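Long-range contacts in TfuA domain-containing protein (Methanosarcina acetivorans, PDB 6XP8), which takes part in peptide backbone thioamidation, probably working together with a YcaO enzyme: residues 95-100 and 200-205; 46-51 and 75-80; 165-170 and 186-191; 150-155 and 177-182. One frame throughout, in Å; residues are numbered along the deposited sequence.

How the interactions relate
The four contacts form two pairs in two regions of the chain. Interactions 1 and 2 lie near the middle of the molecule, beside the parallel sheet, with centres about 10 Å apart; Val97 packs on Ala76 and Ala80, and the CB of Asp202 rests on Ala76, so this one residue borders both. Interactions 3 and 4 sit in the all-helical part, again about 10 Å between centres, and share helix 181-193: Leu187 and Leu169 from interaction 3 press on Leu152, Leu155 and Ile179 of interaction 4. Between the pairs, centres are about 23 to 29 Å apart, with no direct touch. Helices 181-193 and 198-215, consecutive in the chain, lead from the helical part back to interaction 1.

Interaction 1: residues 95-100 and 200-205; sequences GKVYEW and RQDAVL
Asp202 OD2 is gripped by two hydrogen bonds. Val97 N-H approaches its syn lone pair almost straight, at 2.8 Å from Val97 N to Asp202 OD2 and 168° at the hydrogen, and a water that also accepts from Tyr98 N donates to the same oxygen, 2.6 Å from OD2. The other oxygen takes Lys96 N, 3.0 Å from Asp202 OD1 at 154°, a donor standing above the carboxylate plane. The side chain thus reaches, directly or through water, the first three N-H groups of helix 96-102, which follows strand 92-93 at the border of the Rossmann-like parallel sheet; the C-terminal helix 198-215 supplies the acid, its segment running nearly perpendicular to that of helix 96-102, at 98°. Such a position at a helix start would probably favour the ionised carboxylate. Gly95, at the N-cap position, lets the carboxylate come close to the backbone: its CA is 3.4 Å from Asp202 OD1, and a CB there would clash with Asp202 CG. Leu205 CD1 lies alongside, 3.8 Å from Gly95 CA. Val97 turns CG2 onto the acid, 3.3 Å from Asp202 OD2, while helices 78-86 and 128-140 pack against the same valine.

Interaction 2: residues 46-51 and 75-80; sequences IIDGIF and GASMGA
Ile47 O receives Gly79 N in a nearly straight hydrogen bond, 3.0 Å long with 171° at the hydrogen, although the donor stands above the carbonyl plane. Next to it, Gly79 CA lies 3.2 Å from Ile46 O in a CA-H...O contact, so close that a CB on this residue would collide with that oxygen. Ile46 O also takes a weak bond from Gly75 N. Beyond these backbone contacts, Met78 sends CG anti to its backbone N (chi1 177°) and then bends twice, bringing CE to 3.5 Å from Phe51 CD1; its sulfur makes an oblique Met-aromatic contact, SD being 5.1 Å from the ring centroid. Ser77 OG meets the edge of the same ring, 3.6 Å from Phe51 CZ, and Gly49 O stands above the ring centre. An alanine in place of Phe51 would remove the ring from all three and would probably leave Met78 more mobile and the loop less firmly held. Further out, a water 2.6 Å from Ser77 OG accepts from Gly49 N, and Ser77 OG is also hydrogen-bonded to Lys199. Thr7, Asn9 and Ser10 hold the carboxylate of Asp48, whose OD1 lies 3.3 Å from Ser77 CB. These loops leave the C-terminal ends of the adjacent parallel strands 43-46 and 71-74, where Rossmann-like folds commonly place their functional sites. With the Lys199 amine hydrogen-bonded to it and the Asp48 carboxylate nearby, the Ser77 hydroxyl is likely to be polarised.

Interaction 3: residues 165-170 and 186-191; sequences SYLGLT and QLLDFC
Tyr166 and Cys191 make the tight part of this contact. Cys191 CB sits over one face of the phenol ring, displaced toward the rim, 3.8 Å from the Tyr166 centroid and 26° off the ring normal, in a CH-pi contact. The sulfur lies obliquely to the same ring, SG 4.3 Å from the centroid, because SG is anti to the carbonyl carbon of Cys191. The phenol oxygen is held beyond the pair by hydrogen bonds to Glu195 and Thr134. A leucine in place of Tyr166 would lose the flat face under Cys191 together with these hydroxyl bonds, and would probably weaken the hold of helix 166-175 on helix 181-193. Next to this pair, Leu188 CD1 pushes against the backbone, 3.5 Å from Leu167 N. Thr170 joins the inner side through its methyl, CG2 being 3.9 Å from Leu187 CD2. The outer side is looser: the exposed Leu167 side chain meets Leu188 chiefly near the branch ends, Leu167 CD1 lying 3.7 Å from Leu188 CD2 as the two chains cross obliquely. Ser165 caps the N-terminus of helix 166-175, its OG accepting from Gly168 N at 2.9 Å. The two helical segments run nearly antiparallel, at 161° with axes 9.7 Å apart, and no hydrogen bond joins them: an antiparallel helical hairpin made by the consecutive helices 166-175 and 181-193.

Interaction 4: residues 150-155 and 177-182; sequences NALLDL and GLIPKE
No flat side chain carries this contact, so there is no ring face or edge to cover; the planar group that takes part is the Ala151 peptide carbonyl, whose oxygen lies 3.8 Å from Leu178 CD1. Everything else is aliphatic. Leu178 places CG anti to its carbonyl carbon (chi1 -50°) and divides its branches over helix 146-157. CD1 reaches between neighbouring turns, to 3.9 Å from Leu155 CD2, the two side chains crossing obliquely, and more loosely toward Leu152. The other branch stays over Ala151: Leu178 CD2 is 4.1 Å from Ala151 CB, and Leu178 CB is just as near to that methyl. Residues 177-180 form the turn of a helical hairpin, and 181-182 begin its second helix. Gly177 closes helix 166-175 in a Schellman motif, its positive phi of 68° suiting glycine, and Pro180 stands at the N-cap position of helix 181-193. The two residues between them, Leu178 and Ile179, both lean on the flank of helix 146-157, without a hydrogen bond across. Ile179, with CG1 anti to the backbone N (chi1 -168°), extends deeper into the helical bundle, its CD1 4.1 Å from Leu152 CD1, the two chains meeting at about a right angle. Leu187 of helix 181-193 touches both of these methyl-bearing chains, and Leu155 is further covered by Leu169 and Glu172, while Leu178 remains partly exposed at the border of the contact.

Interaction 1: residues 95-100 and 200-205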
loop_
_atom_site.group_PDB
_atom_site.type_symbol
_atom_site.label_atom_id
_atom_site.label_comp_id
_atom_site.label_asym_id
_atom_site.label_seq_id
_atom_site.Cartn_x
_atom_site.Cartn_y
_atom_site.Cartn_z
ATOM N N GLY A 95 3.718 9.042 -4.250
ATOM C CA GLY A 95 4.122 8.441 -2.987
ATOM C C GLY A 95 5.407 7.641 -3.066
ATOM O O GLY A 95 5.913 7.361 -4.157
ATOM N N LYS A 96 5.912 7.251 -1.898
ATOM C CA LYS A 96 7.211 6.573 -1.776
ATOM C C LYS A 96 7.227 5.155 -2.359
ATOM O O LYS A 96 8.215 4.752 -2.990
ATOM C CB LYS A 96 7.685 6.558 -0.313
ATOM C CG LYS A 96 7.849 7.937 0.333
ATOM C CD LYS A 96 9.072 8.708 -0.150
ATOM C CE LYS A 96 9.354 9.910 0.743
ATOM N NZ LYS A 96 10.313 10.880 0.133
ATOM N N VAL A 97 6.139 4.408 -2.160
ATOM C CA VAL A 97 6.049 3.029 -2.663
ATOM C C VAL A 97 6.158 3.033 -4.194
ATOM O O VAL A 97 6.908 2.237 -4.763
ATOM C CB VAL A 97 4.784 2.281 -2.155
ATOM C CG1 VAL A 97 4.745 0.855 -2.680
ATOM C CG2 VAL A 97 4.751 2.245 -0.632
ATOM N N TYR A 98 5.442 3.954 -4.842
ATOM C CA TYR A 98 5.557 4.155 -6.285
ATOM C C TYR A 98 7.001 4.467 -6.703
ATOM O O TYR A 98 7.520 3.851 -7.636
ATOM C CB TYR A 98 4.620 5.269 -6.769
ATOM C CG TYR A 98 4.977 5.786 -8.151
ATOM C CD1 TYR A 98 4.817 4.982 -9.288
ATOM C CD2 TYR A 98 5.497 7.076 -8.314
ATOM C CE1 TYR A 98 5.159 5.452 -10.553
ATOM C CE2 TYR A 98 5.830 7.559 -9.575
ATOM C CZ TYR A 98 5.663 6.747 -10.683
ATOM O OH TYR A 98 5.995 7.239 -11.927
ATOM N N GLU A 99 7.620 5.433 -6.021
ATOM C CA GLU A 99 9.010 5.823 -6.280
ATOM C C GLU A 99 9.977 4.639 -6.195
ATOM O O GLU A 99 10.820 4.463 -7.081
ATOM C CB GLU A 99 9.444 6.948 -5.338
ATOM C CG GLU A 99 8.804 8.296 -5.652
ATOM C CD GLU A 99 8.905 9.309 -4.519
ATOM O OE1 GLU A 99 9.609 9.063 -3.510
ATOM O OE2 GLU A 99 8.268 10.377 -4.645
ATOM N N TRP A 100 9.834 3.826 -5.147
ATOM C CA TRP A 100 10.678 2.637 -4.969
ATOM C C TRP A 100 10.508 1.599 -6.078
ATOM O O TRP A 100 11.496 1.034 -6.540
ATOM C CB TRP A 100 10.459 1.996 -3.596
ATOM C CG TRP A 100 10.894 2.830 -2.423
ATOM C CD1 TRP A 100 11.975 3.668 -2.356
ATOM C CD2 TRP A 100 10.276 2.872 -1.133
ATOM N NE1 TRP A 100 12.057 4.241 -1.111
ATOM C CE2 TRP A 100 11.028 3.773 -0.339
ATOM C CE3 TRP A 100 9.150 2.248 -0.571
ATOM C CZ2 TRP A 100 10.691 4.065 0.993
ATOM C CZ3 TRP A 100 8.813 2.537 0.755
ATOM C CH2 TRP A 100 9.583 3.441 1.518
ATOM N N ARG A 200 -0.369 4.174 4.416
ATOM C CA ARG A 200 -1.375 5.181 4.771
ATOM C C ARG A 200 -0.980 6.574 4.280
ATOM O O ARG A 200 -1.816 7.313 3.758
ATOM C CB ARG A 200 -1.594 5.209 6.285
ATOM C CG ARG A 200 -2.691 6.156 6.732
ATOM C CD ARG A 200 -2.798 6.217 8.249
ATOM N NE ARG A 200 -3.972 6.995 8.649
ATOM C CZ ARG A 200 -5.204 6.503 8.751
ATOM N NH1 ARG A 200 -5.445 5.218 8.498
ATOM N NH2 ARG A 200 -6.203 7.300 9.113
ATOM N N GLN A 201 0.295 6.925 4.442
ATOM C CA GLN A 201 0.773 8.249 4.038
ATOM C C GLN A 201 0.720 8.400 2.529
ATOM O O GLN A 201 0.319 9.446 2.027
ATOM C CB GLN A 201 2.172 8.542 4.590
ATOM C CG GLN A 201 2.150 8.733 6.107
ATOM C CD GLN A 201 3.521 8.941 6.714
ATOM O OE1 GLN A 201 4.478 8.232 6.380
ATOM N NE2 GLN A 201 3.623 9.905 7.628
ATOM N N ASP A 202 1.089 7.334 1.819
ATOM C CA ASP A 202 0.984 7.334 0.364
ATOM C C ASP A 202 -0.463 7.394 -0.097
ATOM O O ASP A 202 -0.758 8.079 -1.082
ATOM C CB ASP A 202 1.656 6.103 -0.228
ATOM C CG ASP A 202 3.150 6.249 -0.363
ATOM O OD1 ASP A 202 3.752 7.223 0.161
ATOM O OD2 ASP A 202 3.726 5.359 -1.011
ATOM N N ALA A 203 -1.345 6.667 0.598
ATOM C CA ALA A 203 -2.791 6.679 0.310
ATOM C C ALA A 203 -3.371 8.091 0.396
ATOM O O ALA A 203 -4.121 8.512 -0.483
ATOM C CB ALA A 203 -3.544 5.731 1.236
ATOM N N VAL A 204 -3.006 8.818 1.451
ATOM C CA VAL A 204 -3.395 10.223 1.608
ATOM C C VAL A 204 -2.901 11.086 0.435
ATOM O O VAL A 204 -3.653 11.910 -0.086
ATOM C CB VAL A 204 -2.993 10.770 2.998
ATOM C CG1 VAL A 204 -3.221 12.275 3.100
ATOM C CG2 VAL A 204 -3.814 10.066 4.068
ATOM N N LEU A 205 -1.662 10.853 -0.002
ATOM C CA LEU A 205 -1.125 11.529 -1.187
ATOM C C LEU A 205 -1.934 11.262 -2.461
ATOM O O LEU A 205 -2.115 12.176 -3.264
ATOM C CB LEU A 205 0.361 11.208 -1.398
ATOM C CG LEU A 205 1.399 11.798 -0.435
ATOM C CD1 LEU A 205 2.782 11.293 -0.816
ATOM C CD2 LEU A 205 1.363 13.320 -0.407
HETATM O O HOH W 1 3.122 5.128 -3.558
#

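Interaction 2: residues 46-51 and 75-80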
loop_
_atom_site.group_PDB
_atom_site.type_symbol
_atom_site.label_atom_id
_atom_site.label_comp_id
_atom_site.label_asym_id
_atom_site.label_seq_id
_atom_site.Cartn_x
_atom_site.Cartn_y
_atom_site.Cartn_z
ATOM N N ILE A 46 -6.538 4.575 -7.894
ATOM C CA ILE A 46 -6.291 3.185 -7.508
ATOM C C ILE A 46 -5.306 3.217 -6.347
ATOM O O ILE A 46 -4.160 3.632 -6.517
ATOM C CB ILE A 46 -5.745 2.313 -8.670
ATOM C CG1 ILE A 46 -6.709 2.323 -9.877
ATOM C CG2 ILE A 46 -5.497 0.889 -8.177
ATOM C CD1 ILE A 46 -6.138 1.700 -11.141
ATOM N N ILE A 47 -5.774 2.812 -5.166
ATOM C CA ILE A 47 -4.899 2.633 -4.004
ATOM C C ILE A 47 -4.708 1.126 -3.803
ATOM O O ILE A 47 -3.633 0.587 -4.086
ATOM C CB ILE A 47 -5.424 3.357 -2.730
ATOM C CG1 ILE A 47 -5.550 4.874 -2.995
ATOM C CG2 ILE A 47 -4.510 3.078 -1.533
ATOM C CD1 ILE A 47 -6.199 5.701 -1.895
ATOM N N ASP A 48 -5.777 0.457 -3.375
ATOM C CA ASP A 48 -5.751 -0.967 -3.058
ATOM C C ASP A 48 -6.426 -1.790 -4.139
ATOM O O ASP A 48 -7.349 -1.319 -4.812
ATOM C CB ASP A 48 -6.407 -1.216 -1.695
ATOM C CG ASP A 48 -5.726 -0.448 -0.576
ATOM O OD1 ASP A 48 -4.483 -0.497 -0.501
ATOM O OD2 ASP A 48 -6.435 0.206 0.224
ATOM N N GLY A 49 -5.940 -3.017 -4.296
ATOM C CA GLY A 49 -6.494 -3.963 -5.246
ATOM C C GLY A 49 -6.076 -5.375 -4.915
ATOM O O GLY A 49 -5.042 -5.599 -4.260
ATOM N N ILE A 50 -6.884 -6.331 -5.364
ATOM C CA ILE A 50 -6.575 -7.753 -5.190
ATOM C C ILE A 50 -5.363 -8.102 -6.061
ATOM O O ILE A 50 -5.282 -7.667 -7.214
ATOM C CB ILE A 50 -7.820 -8.639 -5.483
ATOM C CG1 ILE A 50 -8.762 -8.663 -4.271
ATOM C CG2 ILE A 50 -7.437 -10.085 -5.775
ATOM C CD1 ILE A 50 -9.623 -7.435 -4.096
ATOM N N PHE A 51 -4.427 -8.871 -5.502
ATOM C CA PHE A 51 -3.175 -9.221 -6.197
ATOM C C PHE A 51 -3.204 -10.537 -6.971
ATOM O O PHE A 51 -2.399 -10.730 -7.884
ATOM C CB PHE A 51 -1.978 -9.186 -5.233
ATOM C CG PHE A 51 -1.652 -7.807 -4.731
ATOM C CD1 PHE A 51 -1.162 -6.829 -5.607
ATOM C CD2 PHE A 51 -1.836 -7.477 -3.385
ATOM C CE1 PHE A 51 -0.873 -5.544 -5.149
ATOM C CE2 PHE A 51 -1.541 -6.195 -2.919
ATOM C CZ PHE A 51 -1.065 -5.233 -3.803
ATOM N N GLY A 75 -1.088 4.828 -6.205
ATOM C CA GLY A 75 -0.053 4.822 -5.179
ATOM C C GLY A 75 -0.356 3.852 -4.053
ATOM O O GLY A 75 -1.417 3.199 -4.037
ATOM N N ALA A 76 0.589 3.776 -3.112
ATOM C CA ALA A 76 0.507 2.991 -1.857
ATOM C C ALA A 76 0.634 1.470 -2.005
ATOM O O ALA A 76 1.493 0.849 -1.368
ATOM C CB ALA A 76 -0.727 3.362 -1.030
ATOM N N SER A 77 -0.221 0.882 -2.838
ATOM C CA SER A 77 -0.357 -0.567 -2.899
ATOM C C SER A 77 -0.439 -1.038 -4.353
ATOM O O SER A 77 0.523 -0.848 -5.099
ATOM C CB SER A 77 -1.573 -0.999 -2.075
ATOM O OG SER A 77 -1.488 -2.367 -1.712
ATOM N N MET A 78 -1.563 -1.641 -4.758
ATOM C CA MET A 78 -1.763 -2.007 -6.171
ATOM C C MET A 78 -1.594 -0.797 -7.099
ATOM O O MET A 78 -1.056 -0.926 -8.203
ATOM C CB MET A 78 -3.110 -2.717 -6.404
ATOM C CG MET A 78 -3.412 -3.060 -7.866
ATOM S SD MET A 78 -2.167 -4.103 -8.669
ATOM C CE MET A 78 -2.871 -5.735 -8.451
ATOM N N GLY A 79 -2.023 0.378 -6.641
ATOM C CA GLY A 79 -1.859 1.604 -7.424
ATOM C C GLY A 79 -0.403 1.974 -7.656
ATOM O O GLY A 79 -0.049 2.486 -8.720
ATOM N N ALA A 80 0.440 1.720 -6.660
ATOM C CA ALA A 80 1.882 1.980 -6.774
ATOM C C ALA A 80 2.546 1.043 -7.784
ATOM O O ALA A 80 3.338 1.487 -8.616
ATOM C CB ALA A 80 2.551 1.863 -5.416
HETATM O O HOH W 2 -3.653 -3.557 -2.611
#

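Interaction 3: residues 165-170 and 186-191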
loop_
_atom_site.group_PDB
_atom_site.type_symbol
_atom_site.label_atom_id
_atom_site.label_comp_id
_atom_site.label_asym_id
_atom_site.label_seq_id
_atom_site.Cartn_x
_atom_site.Cartn_y
_atom_site.Cartn_z
ATOM N N SER A 165 3.438 -9.837 11.093
ATOM C CA SER A 165 2.991 -8.891 12.118
ATOM C C SER A 165 4.188 -8.524 12.982
ATOM O O SER A 165 5.166 -9.272 13.033
ATOM C CB SER A 165 1.869 -9.488 12.983
ATOM O OG SER A 165 2.347 -10.534 13.822
ATOM N N TYR A 166 4.103 -7.382 13.663
ATOM C CA TYR A 166 5.183 -6.940 14.541
ATOM C C TYR A 166 5.371 -7.864 15.740
ATOM O O TYR A 166 6.506 -8.136 16.134
ATOM C CB TYR A 166 4.988 -5.487 14.969
ATOM C CG TYR A 166 5.041 -4.525 13.805
ATOM C CD1 TYR A 166 6.218 -4.364 13.055
ATOM C CD2 TYR A 166 3.919 -3.770 13.450
ATOM C CE1 TYR A 166 6.269 -3.482 11.977
ATOM C CE2 TYR A 166 3.961 -2.886 12.376
ATOM C CZ TYR A 166 5.138 -2.742 11.653
ATOM O OH TYR A 166 5.191 -1.871 10.586
ATOM N N LEU A 167 4.261 -8.359 16.290
ATOM C CA LEU A 167 4.303 -9.366 17.348
ATOM C C LEU A 167 4.905 -10.682 16.854
ATOM O O LEU A 167 5.766 -11.242 17.527
ATOM C CB LEU A 167 2.915 -9.583 17.972
ATOM C CG LEU A 167 2.679 -10.628 19.079
ATOM C CD1 LEU A 167 3.724 -10.661 20.190
ATOM C CD2 LEU A 167 1.309 -10.375 19.677
ATOM N N GLY A 168 4.466 -11.150 15.682
ATOM C CA GLY A 168 4.980 -12.390 15.088
ATOM C C GLY A 168 6.465 -12.311 14.769
ATOM O O GLY A 168 7.210 -13.267 15.006
ATOM N N LEU A 169 6.887 -11.155 14.257
ATOM C CA LEU A 169 8.277 -10.908 13.884
ATOM C C LEU A 169 9.209 -10.884 15.096
ATOM O O LEU A 169 10.262 -11.521 15.067
ATOM C CB LEU A 169 8.398 -9.605 13.078
ATOM C CG LEU A 169 9.713 -9.272 12.363
ATOM C CD1 LEU A 169 10.052 -10.316 11.304
ATOM C CD2 LEU A 169 9.641 -7.881 11.749
ATOM N N THR A 170 8.813 -10.159 16.145
ATOM C CA THR A 170 9.611 -10.080 17.380
ATOM C C THR A 170 9.626 -11.405 18.149
ATOM O O THR A 170 10.641 -11.758 18.753
ATOM C CB THR A 170 9.180 -8.925 18.314
ATOM O OG1 THR A 170 7.783 -9.032 18.617
ATOM C CG2 THR A 170 9.481 -7.563 17.673
ATOM N N GLN A 186 10.788 -4.090 23.833
ATOM C CA GLN A 186 10.942 -2.651 23.607
ATOM C C GLN A 186 10.704 -2.302 22.140
ATOM O O GLN A 186 10.061 -1.295 21.838
ATOM C CB GLN A 186 12.321 -2.160 24.070
ATOM C CG GLN A 186 12.592 -2.330 25.563
ATOM C CD GLN A 186 11.640 -1.536 26.446
ATOM O OE1 GLN A 186 11.462 -0.327 26.269
ATOM N NE2 GLN A 186 11.026 -2.219 27.410
ATOM N N LEU A 187 11.198 -3.157 21.244
ATOM C CA LEU A 187 10.974 -2.993 19.805
ATOM C C LEU A 187 9.493 -3.115 19.428
ATOM O O LEU A 187 8.986 -2.310 18.637
ATOM C CB LEU A 187 11.828 -3.987 19.007
ATOM C CG LEU A 187 11.642 -4.051 17.485
ATOM C CD1 LEU A 187 12.015 -2.739 16.812
ATOM C CD2 LEU A 187 12.463 -5.197 16.934
ATOM N N LEU A 188 8.814 -4.111 19.995
ATOM C CA LEU A 188 7.379 -4.317 19.760
ATOM C C LEU A 188 6.520 -3.112 20.176
ATOM O O LEU A 188 5.612 -2.717 19.437
ATOM C CB LEU A 188 6.887 -5.607 20.429
ATOM C CG LEU A 188 5.407 -6.001 20.275
ATOM C CD1 LEU A 188 4.956 -6.048 18.817
ATOM C CD2 LEU A 188 5.151 -7.331 20.957
ATOM N N ASP A 189 6.815 -2.541 21.345
ATOM C CA ASP A 189 6.151 -1.319 21.814
ATOM C C ASP A 189 6.321 -0.172 20.819
ATOM O O ASP A 189 5.349 0.526 20.505
ATOM C CB ASP A 189 6.669 -0.911 23.199
ATOM C CG ASP A 189 6.161 -1.814 24.314
ATOM O OD1 ASP A 189 5.073 -2.427 24.176
ATOM O OD2 ASP A 189 6.854 -1.906 25.350
ATOM N N PHE A 190 7.544 -0.004 20.311
ATOM C CA PHE A 190 7.839 1.004 19.291
ATOM C C PHE A 190 7.041 0.774 18.011
ATOM O O PHE A 190 6.486 1.724 17.459
ATOM C CB PHE A 190 9.340 1.063 18.968
ATOM C CG PHE A 190 9.688 2.041 17.873
ATOM C CD1 PHE A 190 9.838 3.405 18.157
ATOM C CD2 PHE A 190 9.855 1.609 16.554
ATOM C CE1 PHE A 190 10.149 4.308 17.151
ATOM C CE2 PHE A 190 10.165 2.515 15.541
ATOM C CZ PHE A 190 10.318 3.865 15.843
ATOM N N CYS A 191 7.005 -0.476 17.546
ATOM C CA CYS A 191 6.301 -0.835 16.315
ATOM C C CYS A 191 4.791 -0.623 16.418
ATOM O O CYS A 191 4.145 -0.248 15.436
ATOM C CB CYS A 191 6.603 -2.282 15.929
ATOM S SG CYS A 191 8.286 -2.585 15.341
#

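Interaction 4: residues 150-155 and 177-182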
loop_
_atom_site.group_PDB
_atom_site.type_symbol
_atom_site.label_atom_id
_atom_site.label_comp_id
_atom_site.label_asym_id
_atom_site.label_seq_id
_atom_site.Cartn_x
_atom_site.Cartn_y
_atom_site.Cartn_z
ATOM N N ASN A 150 18.933 -6.146 10.121
ATOM C CA ASN A 150 19.096 -6.978 8.925
ATOM C C ASN A 150 18.514 -8.381 9.092
ATOM O O ASN A 150 17.896 -8.907 8.159
ATOM C CB ASN A 150 20.569 -7.053 8.508
ATOM C CG ASN A 150 21.146 -5.699 8.106
ATOM O OD1 ASN A 150 20.434 -4.697 7.988
ATOM N ND2 ASN A 150 22.458 -5.671 7.896
ATOM N N ALA A 151 18.701 -8.968 10.278
ATOM C CA ALA A 151 18.186 -10.311 10.576
ATOM C C ALA A 151 16.660 -10.321 10.602
ATOM O O ALA A 151 16.035 -11.215 10.027
ATOM C CB ALA A 151 18.756 -10.843 11.886
ATOM N N LEU A 152 16.067 -9.314 11.247
ATOM C CA LEU A 152 14.608 -9.217 11.340
ATOM C C LEU A 152 13.956 -8.875 10.003
ATOM O O LEU A 152 12.855 -9.348 9.704
ATOM C CB LEU A 152 14.186 -8.215 12.414
ATOM C CG LEU A 152 14.451 -8.650 13.861
ATOM C CD1 LEU A 152 14.187 -7.480 14.792
ATOM C CD2 LEU A 152 13.642 -9.872 14.278
ATOM N N LEU A 153 14.634 -8.056 9.204
ATOM C CA LEU A 153 14.151 -7.735 7.865
ATOM C C LEU A 153 14.160 -8.966 6.952
ATOM O O LEU A 153 13.170 -9.239 6.269
ATOM C CB LEU A 153 14.927 -6.557 7.263
ATOM C CG LEU A 153 14.652 -6.158 5.805
ATOM C CD1 LEU A 153 13.187 -5.806 5.547
ATOM C CD2 LEU A 153 15.558 -5.000 5.428
ATOM N N ASP A 154 15.266 -9.712 6.964
ATOM C CA ASP A 154 15.339 -10.990 6.246
ATOM C C ASP A 154 14.238 -11.964 6.682
ATOM O O ASP A 154 13.632 -12.639 5.840
ATOM C CB ASP A 154 16.718 -11.634 6.427
ATOM C CG ASP A 154 16.817 -12.994 5.758
ATOM O OD1 ASP A 154 16.904 -13.043 4.508
ATOM O OD2 ASP A 154 16.799 -14.014 6.480
ATOM N N LEU A 155 13.988 -12.035 7.994
ATOM C CA LEU A 155 12.905 -12.866 8.530
ATOM C C LEU A 155 11.552 -12.445 7.952
ATOM O O LEU A 155 10.778 -13.297 7.506
ATOM C CB LEU A 155 12.885 -12.853 10.071
ATOM C CG LEU A 155 11.789 -13.653 10.807
ATOM C CD1 LEU A 155 11.755 -15.129 10.415
ATOM C CD2 LEU A 155 11.908 -13.508 12.319
ATOM N N GLY A 177 16.873 -16.573 17.914
ATOM C CA GLY A 177 18.092 -15.946 18.450
ATOM C C GLY A 177 18.593 -14.748 17.665
ATOM O O GLY A 177 19.803 -14.499 17.596
ATOM N N LEU A 178 17.659 -14.005 17.075
ATOM C CA LEU A 178 17.982 -12.838 16.251
ATOM C C LEU A 178 18.014 -11.531 17.045
ATOM O O LEU A 178 18.579 -10.541 16.583
ATOM C CB LEU A 178 17.000 -12.716 15.080
ATOM C CG LEU A 178 16.720 -13.930 14.180
ATOM C CD1 LEU A 178 15.737 -13.510 13.097
ATOM C CD2 LEU A 178 17.982 -14.523 13.560
ATOM N N ILE A 179 17.416 -11.552 18.235
ATOM C CA ILE A 179 17.288 -10.376 19.105
ATOM C C ILE A 179 17.055 -10.854 20.555
ATOM O O ILE A 179 16.355 -11.852 20.761
ATOM C CB ILE A 179 16.148 -9.419 18.604
ATOM C CG1 ILE A 179 16.187 -8.055 19.325
ATOM C CG2 ILE A 179 14.767 -10.090 18.655
ATOM C CD1 ILE A 179 15.411 -6.949 18.634
ATOM N N PRO A 180 17.674 -10.181 21.558
ATOM C CA PRO A 180 17.306 -10.482 22.946
ATOM C C PRO A 180 15.824 -10.215 23.179
ATOM O O PRO A 180 15.275 -9.267 22.609
ATOM C CB PRO A 180 18.163 -9.507 23.757
ATOM C CG PRO A 180 19.356 -9.266 22.901
ATOM C CD PRO A 180 18.832 -9.263 21.492
ATOM N N LYS A 181 15.190 -11.052 23.998
ATOM C CA LYS A 181 13.740 -10.975 24.213
ATOM C C LYS A 181 13.268 -9.677 24.878
ATOM O O LYS A 181 12.205 -9.165 24.527
ATOM C CB LYS A 181 13.218 -12.222 24.936
ATOM C CG LYS A 181 13.153 -13.434 24.016
ATOM C CD LYS A 181 12.699 -14.701 24.716
ATOM C CE LYS A 181 12.906 -15.892 23.793
ATOM N NZ LYS A 181 12.771 -17.200 24.491
ATOM N N GLU A 182 14.058 -9.138 25.809
ATOM C CA GLU A 182 13.733 -7.846 26.433
ATOM C C GLU A 182 13.844 -6.689 25.443
ATOM O O GLU A 182 13.007 -5.778 25.448
ATOM C CB GLU A 182 14.584 -7.589 27.682
ATOM C CG GLU A 182 14.205 -8.452 28.879
ATOM C CD GLU A 182 12.809 -8.165 29.402
ATOM O OE1 GLU A 182 12.626 -7.133 30.084
ATOM O OE2 GLU A 182 11.900 -8.980 29.133
#